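Local coordinates for putative periplasmic protein (Bacteroides eggerthii, PDB 4HBR) that is of unknown function but belongs to the PF11396 family of putative periplasmic proteins and probably acts in the cell envelope, at residues K28-A33 with W45-A50; D41-F46 with N132-S137. All coordinates share one frame; numbering follows the deposited sequence.

Contact 1 (K28-A33 with W45-A50); sequences KAYYVA and WFTPDA
Tyr31 and Phe46 face each other as an antiparallel hydrogen-bonded pair at the open end of the beta hairpin formed by strands 30-37 and 40-46, a worked case of how a hairpin serves two packing layers. The backbone supplies the pairing. Tyr31 N donates to Phe46 O (2.9 Å), and Phe46 N returns a bond to Tyr31 O (2.8 Å), with an N-H...O angle of 147°. The same two oxygens accept weaker CA-H...O contacts from Tyr30 and Trp45, so each carbonyl is approached by both an N-H and a CA-H.

Apolar contacts divide between the faces. On one, Phe46 packs onto helix 6-15, and beyond the strand ends Pro48, in the type I turn Thr47-Ala50, reaches the edge of the Tyr31 ring, its CA 3.9 Å from Tyr31 CE2. On the other, Tyr30 CB meets the rim of the indole at Trp45 CD1 (3.8 Å), the two side chains crossing at about a right angle. Trp45 NE1 donates to Asp27 OD2, which holds that edge of the ring.

CH-pi packing joins the non-hydrogen-bonded pair Val32 and Trp45. With CG anti to the carbonyl carbon (chi1 -78°), the indole starts out beside its backbone N, and the two side chains lie side by side, pointing the same way. Both valine methyls cover one face of the indole: Val32 CG1 lies over the centre of the ring system, 3.9 Å above its plane, and Val32 CG2 sits over the five-membered ring, 3.6 Å from its centroid and 19° off the normal.

Contact 2 (D41-F46 with N132-S137); sequences DTRVWF and NTLGAS
Leu134 meets strand 40-46 at two points, its side chain reaching Arg43 and its carbonyl reaching Trp45. The methyl CD1 lies 4.5 Å from Arg43 NH2, a loose approach to a guanidinium held from elsewhere: NH2 makes a salt bridge with Asp58 and a hydrogen bond with Gln56. Leu134 O stands 4.2 Å from Trp45 CZ2, on the benzene half of the indole, and accepts a hydrogen bond from Gln56 NE2. Gln56 thus ties together residues of both segments.

Gly135 follows, closing the type I turn that starts at Asn132 and taking the N-cap position of helix 136-139; its CA comes 4.3 Å from Trp45 CZ2. Here the C-terminal segment lies across one face of the antiparallel sheet, where the side chains of Arg43 and Trp45 project toward it from the same strand.

Ala136 begins the helix near the pyrrole side of the indole, its CB 4.4 Å from Trp45 CD1. Its backbone N is 4.0 Å from Trp45 NE1, and no hydrogen bond crosses between the segments. Instead, both N-H groups converge on Asp27 OD2, an acceptor shared by the sheet and the first turn of the helix.

In the fold
Strand 40-46 serves both contacts, and Trp45 takes part in each. Contact 1 is the more peripheral, about 15 Å from the chain centre between centres and only partly buried; contact 2 is buried, about 6 Å from that centre. Their chemistry differs accordingly. Neighbouring strands in contact 1 are joined by direct backbone bonds and close ring packing, whereas contact 2 brings residues distant in sequence onto the sheet through sparse apolar approaches and polar links relayed by Asp27 and Gln56. The contacts also meet directly: Tyr30 CD2 packs on Ala136 CB (3.7 Å), while Ala33 N and Val44 O, 2.9 Å apart, probably continue the hairpin's hydrogen bonding.

Contact 1 (K28-A33 with W45-A50)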
loop_
_atom_site.group_PDB
_atom_site.type_symbol
_atom_site.label_atom_id
_atom_site.label_comp_id
_atom_site.label_asym_id
_atom_site.label_seq_id
_atom_site.Cartn_x
_atom_site.Cartn_y
_atom_site.Cartn_z
ATOM N N LYS A 28 4.877 13.965 3.281
ATOM C CA LYS A 28 4.060 15.166 3.520
ATOM C C LYS A 28 4.159 15.472 5.042
ATOM O O LYS A 28 5.284 15.585 5.531
ATOM C CB LYS A 28 2.606 15.016 2.997
ATOM C CG LYS A 28 2.485 14.487 1.569
ATOM C CD LYS A 28 2.037 15.543 0.604
ATOM C CE LYS A 28 1.952 14.994 -0.802
ATOM N NZ LYS A 28 3.294 14.695 -1.396
ATOM N N ALA A 29 3.051 15.554 5.806
ATOM C CA ALA A 29 3.203 15.796 7.256
ATOM C C ALA A 29 3.228 14.473 8.067
ATOM O O ALA A 29 3.135 14.485 9.298
ATOM C CB ALA A 29 2.103 16.704 7.767
ATOM N N TYR A 30 3.402 13.342 7.383
ATOM C CA TYR A 30 3.444 12.052 8.072
ATOM C C TYR A 30 4.837 11.459 8.186
ATOM O O TYR A 30 5.669 11.666 7.308
ATOM C CB TYR A 30 2.528 11.033 7.360
ATOM C CG TYR A 30 1.111 11.543 7.192
ATOM C CD1 TYR A 30 0.213 11.517 8.253
ATOM C CD2 TYR A 30 0.688 12.114 5.990
ATOM C CE1 TYR A 30 -1.073 12.039 8.123
ATOM C CE2 TYR A 30 -0.608 12.619 5.842
ATOM C CZ TYR A 30 -1.489 12.565 6.908
ATOM O OH TYR A 30 -2.776 13.023 6.772
ATOM N N TYR A 31 5.057 10.686 9.265
ATOM C CA TYR A 31 6.248 9.851 9.500
ATOM C C TYR A 31 5.890 8.453 9.029
ATOM O O TYR A 31 4.807 7.981 9.352
ATOM C CB TYR A 31 6.698 9.859 10.976
ATOM C CG TYR A 31 7.225 11.202 11.425
ATOM C CD1 TYR A 31 8.526 11.600 11.125
ATOM C CD2 TYR A 31 6.420 12.087 12.134
ATOM C CE1 TYR A 31 9.016 12.843 11.527
ATOM C CE2 TYR A 31 6.895 13.334 12.538
ATOM C CZ TYR A 31 8.198 13.707 12.238
ATOM O OH TYR A 31 8.680 14.929 12.646
ATOM N N VAL A 32 6.752 7.819 8.220
ATOM C CA VAL A 32 6.476 6.489 7.675
ATOM C C VAL A 32 7.513 5.473 8.148
ATOM O O VAL A 32 8.719 5.653 7.943
ATOM C CB VAL A 32 6.370 6.472 6.132
ATOM C CG1 VAL A 32 5.822 5.137 5.630
ATOM C CG2 VAL A 32 5.530 7.635 5.614
ATOM N N ALA A 33 7.018 4.391 8.776
ATOM C CA ALA A 33 7.828 3.271 9.217
ATOM C C ALA A 33 7.788 2.219 8.137
ATOM O O ALA A 33 6.712 1.857 7.685
ATOM C CB ALA A 33 7.307 2.719 10.526
ATOM N N TRP A 45 1.955 4.813 8.422
ATOM C CA TRP A 45 1.965 6.291 8.447
ATOM C C TRP A 45 1.489 6.781 9.797
ATOM O O TRP A 45 0.499 6.279 10.326
ATOM C CB TRP A 45 1.062 6.880 7.344
ATOM C CG TRP A 45 1.646 6.881 5.964
ATOM C CD1 TRP A 45 2.052 7.971 5.247
ATOM C CD2 TRP A 45 1.888 5.737 5.128
ATOM N NE1 TRP A 45 2.495 7.583 4.004
ATOM C CE2 TRP A 45 2.424 6.217 3.909
ATOM C CE3 TRP A 45 1.634 4.358 5.263
ATOM C CZ2 TRP A 45 2.767 5.361 2.853
ATOM C CZ3 TRP A 45 1.923 3.520 4.198
ATOM C CH2 TRP A 45 2.510 4.017 3.021
ATOM N N PHE A 46 2.164 7.788 10.328
ATOM C CA PHE A 46 1.855 8.405 11.616
ATOM C C PHE A 46 1.793 9.909 11.523
ATOM O O PHE A 46 2.613 10.514 10.828
ATOM C CB PHE A 46 2.945 8.042 12.657
ATOM C CG PHE A 46 2.969 6.605 13.108
ATOM C CD1 PHE A 46 2.216 6.191 14.199
ATOM C CD2 PHE A 46 3.769 5.665 12.456
ATOM C CE1 PHE A 46 2.231 4.853 14.608
ATOM C CE2 PHE A 46 3.800 4.327 12.880
ATOM C CZ PHE A 46 3.012 3.927 13.937
ATOM N N THR A 47 0.883 10.528 12.290
ATOM C CA THR A 47 0.858 11.984 12.457
ATOM C C THR A 47 1.996 12.326 13.439
ATOM O O THR A 47 2.398 11.436 14.207
ATOM C CB THR A 47 -0.498 12.491 12.981
ATOM O OG1 THR A 47 -0.724 12.000 14.298
ATOM C CG2 THR A 47 -1.660 12.172 12.060
ATOM N N PRO A 48 2.486 13.589 13.519
ATOM C CA PRO A 48 3.534 13.900 14.512
ATOM C C PRO A 48 3.088 13.650 15.971
ATOM O O PRO A 48 3.949 13.500 16.849
ATOM C CB PRO A 48 3.823 15.383 14.254
ATOM C CG PRO A 48 3.427 15.595 12.826
ATOM C CD PRO A 48 2.183 14.775 12.688
ATOM N N ASP A 49 1.751 13.533 16.215
ATOM C CA ASP A 49 1.159 13.261 17.531
ATOM C C ASP A 49 1.043 11.747 17.817
ATOM O O ASP A 49 0.329 11.354 18.747
ATOM C CB ASP A 49 -0.215 13.942 17.657
ATOM C CG ASP A 49 -0.136 15.464 17.699
ATOM O OD1 ASP A 49 0.526 16.007 18.624
ATOM O OD2 ASP A 49 -0.742 16.115 16.824
ATOM N N ALA A 50 1.777 10.911 17.039
ATOM C CA ALA A 50 1.882 9.446 17.147
ATOM C C ALA A 50 0.548 8.694 16.904
ATOM O O ALA A 50 0.345 7.604 17.446
ATOM C CB ALA A 50 2.480 9.037 18.496
#

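Contact 2 (D41-F46 with N132-S137)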
loop_
_atom_site.group_PDB
_atom_site.type_symbol
_atom_site.label_atom_id
_atom_site.label_comp_id
_atom_site.label_asym_id
_atom_site.label_seq_id
_atom_site.Cartn_x
_atom_site.Cartn_y
_atom_site.Cartn_z
ATOM N N ASP A 41 6.606 -6.747 2.997
ATOM C CA ASP A 41 7.020 -5.349 3.170
ATOM C C ASP A 41 5.828 -4.585 3.704
ATOM O O ASP A 41 4.736 -4.692 3.152
ATOM C CB ASP A 41 7.545 -4.719 1.865
ATOM C CG ASP A 41 8.856 -5.310 1.390
ATOM O OD1 ASP A 41 9.686 -5.686 2.248
ATOM O OD2 ASP A 41 9.058 -5.390 0.162
ATOM N N THR A 42 6.016 -3.911 4.837
ATOM C CA THR A 42 4.978 -3.184 5.552
ATOM C C THR A 42 5.390 -1.743 5.770
ATOM O O THR A 42 6.536 -1.470 6.100
ATOM C CB THR A 42 4.697 -3.898 6.904
ATOM O OG1 THR A 42 4.428 -5.278 6.657
ATOM C CG2 THR A 42 3.541 -3.271 7.693
ATOM N N ARG A 43 4.446 -0.825 5.598
ATOM C CA ARG A 43 4.632 0.603 5.823
ATOM C C ARG A 43 3.488 1.096 6.692
ATOM O O ARG A 43 2.357 0.649 6.512
ATOM C CB ARG A 43 4.715 1.381 4.508
ATOM C CG ARG A 43 5.952 1.050 3.683
ATOM C CD ARG A 43 5.891 1.658 2.282
ATOM N NE ARG A 43 4.735 1.180 1.502
ATOM C CZ ARG A 43 4.630 -0.011 0.909
ATOM N NH1 ARG A 43 5.599 -0.910 1.022
ATOM N NH2 ARG A 43 3.542 -0.316 0.215
ATOM N N VAL A 44 3.791 1.950 7.687
ATOM C CA VAL A 44 2.795 2.511 8.615
ATOM C C VAL A 44 3.017 4.019 8.685
ATOM O O VAL A 44 4.136 4.448 8.952
ATOM C CB VAL A 44 2.811 1.841 10.041
ATOM C CG1 VAL A 44 1.631 2.319 10.897
ATOM C CG2 VAL A 44 2.781 0.328 9.937
ATOM N N TRP A 45 1.955 4.813 8.422
ATOM C CA TRP A 45 1.965 6.291 8.447
ATOM C C TRP A 45 1.489 6.781 9.797
ATOM O O TRP A 45 0.499 6.279 10.326
ATOM C CB TRP A 45 1.062 6.880 7.344
ATOM C CG TRP A 45 1.646 6.881 5.964
ATOM C CD1 TRP A 45 2.052 7.971 5.247
ATOM C CD2 TRP A 45 1.888 5.737 5.128
ATOM N NE1 TRP A 45 2.495 7.583 4.004
ATOM C CE2 TRP A 45 2.424 6.217 3.909
ATOM C CE3 TRP A 45 1.634 4.358 5.263
ATOM C CZ2 TRP A 45 2.767 5.361 2.853
ATOM C CZ3 TRP A 45 1.923 3.520 4.198
ATOM C CH2 TRP A 45 2.510 4.017 3.021
ATOM N N PHE A 46 2.164 7.788 10.328
ATOM C CA PHE A 46 1.855 8.405 11.616
ATOM C C PHE A 46 1.793 9.909 11.523
ATOM O O PHE A 46 2.613 10.514 10.828
ATOM C CB PHE A 46 2.945 8.042 12.657
ATOM C CG PHE A 46 2.969 6.605 13.108
ATOM C CD1 PHE A 46 2.216 6.191 14.199
ATOM C CD2 PHE A 46 3.769 5.665 12.456
ATOM C CE1 PHE A 46 2.231 4.853 14.608
ATOM C CE2 PHE A 46 3.800 4.327 12.880
ATOM C CZ PHE A 46 3.012 3.927 13.937
ATOM N N ASN A 132 5.991 7.460 -6.192
ATOM C CA ASN A 132 5.248 7.425 -4.918
ATOM C C ASN A 132 3.728 7.413 -5.155
ATOM O O ASN A 132 3.002 8.279 -4.652
ATOM C CB ASN A 132 5.660 8.613 -4.009
ATOM C CG ASN A 132 5.244 8.447 -2.558
ATOM O OD1 ASN A 132 5.143 7.328 -2.020
ATOM N ND2 ASN A 132 4.996 9.564 -1.892
ATOM N N THR A 133 3.259 6.433 -5.944
ATOM C CA THR A 133 1.863 6.337 -6.362
ATOM C C THR A 133 0.961 5.721 -5.252
ATOM O O THR A 133 -0.265 5.759 -5.372
ATOM C CB THR A 133 1.770 5.601 -7.725
ATOM O OG1 THR A 133 2.158 4.245 -7.562
ATOM C CG2 THR A 133 2.638 6.235 -8.806
ATOM N N LEU A 134 1.555 5.244 -4.159
ATOM C CA LEU A 134 0.811 4.669 -3.042
ATOM C C LEU A 134 0.968 5.475 -1.740
ATOM O O LEU A 134 0.608 4.970 -0.679
ATOM C CB LEU A 134 1.263 3.214 -2.802
ATOM C CG LEU A 134 0.791 2.182 -3.825
ATOM C CD1 LEU A 134 1.404 0.811 -3.544
ATOM C CD2 LEU A 134 -0.740 2.140 -3.926
ATOM N N GLY A 135 1.493 6.698 -1.828
ATOM C CA GLY A 135 1.744 7.547 -0.667
ATOM C C GLY A 135 0.533 8.279 -0.150
ATOM O O GLY A 135 -0.586 8.067 -0.631
ATOM N N ALA A 136 0.768 9.180 0.827
ATOM C CA ALA A 136 -0.250 10.016 1.472
ATOM C C ALA A 136 -1.104 10.789 0.449
ATOM O O ALA A 136 -2.307 10.891 0.651
ATOM C CB ALA A 136 0.419 10.991 2.440
ATOM N N SER A 137 -0.515 11.279 -0.651
ATOM C CA SER A 137 -1.272 12.057 -1.646
ATOM C C SER A 137 -2.365 11.211 -2.378
ATOM O O SER A 137 -3.344 11.780 -2.827
ATOM C CB SER A 137 -0.342 12.717 -2.651
ATOM O OG SER A 137 0.227 11.748 -3.512
#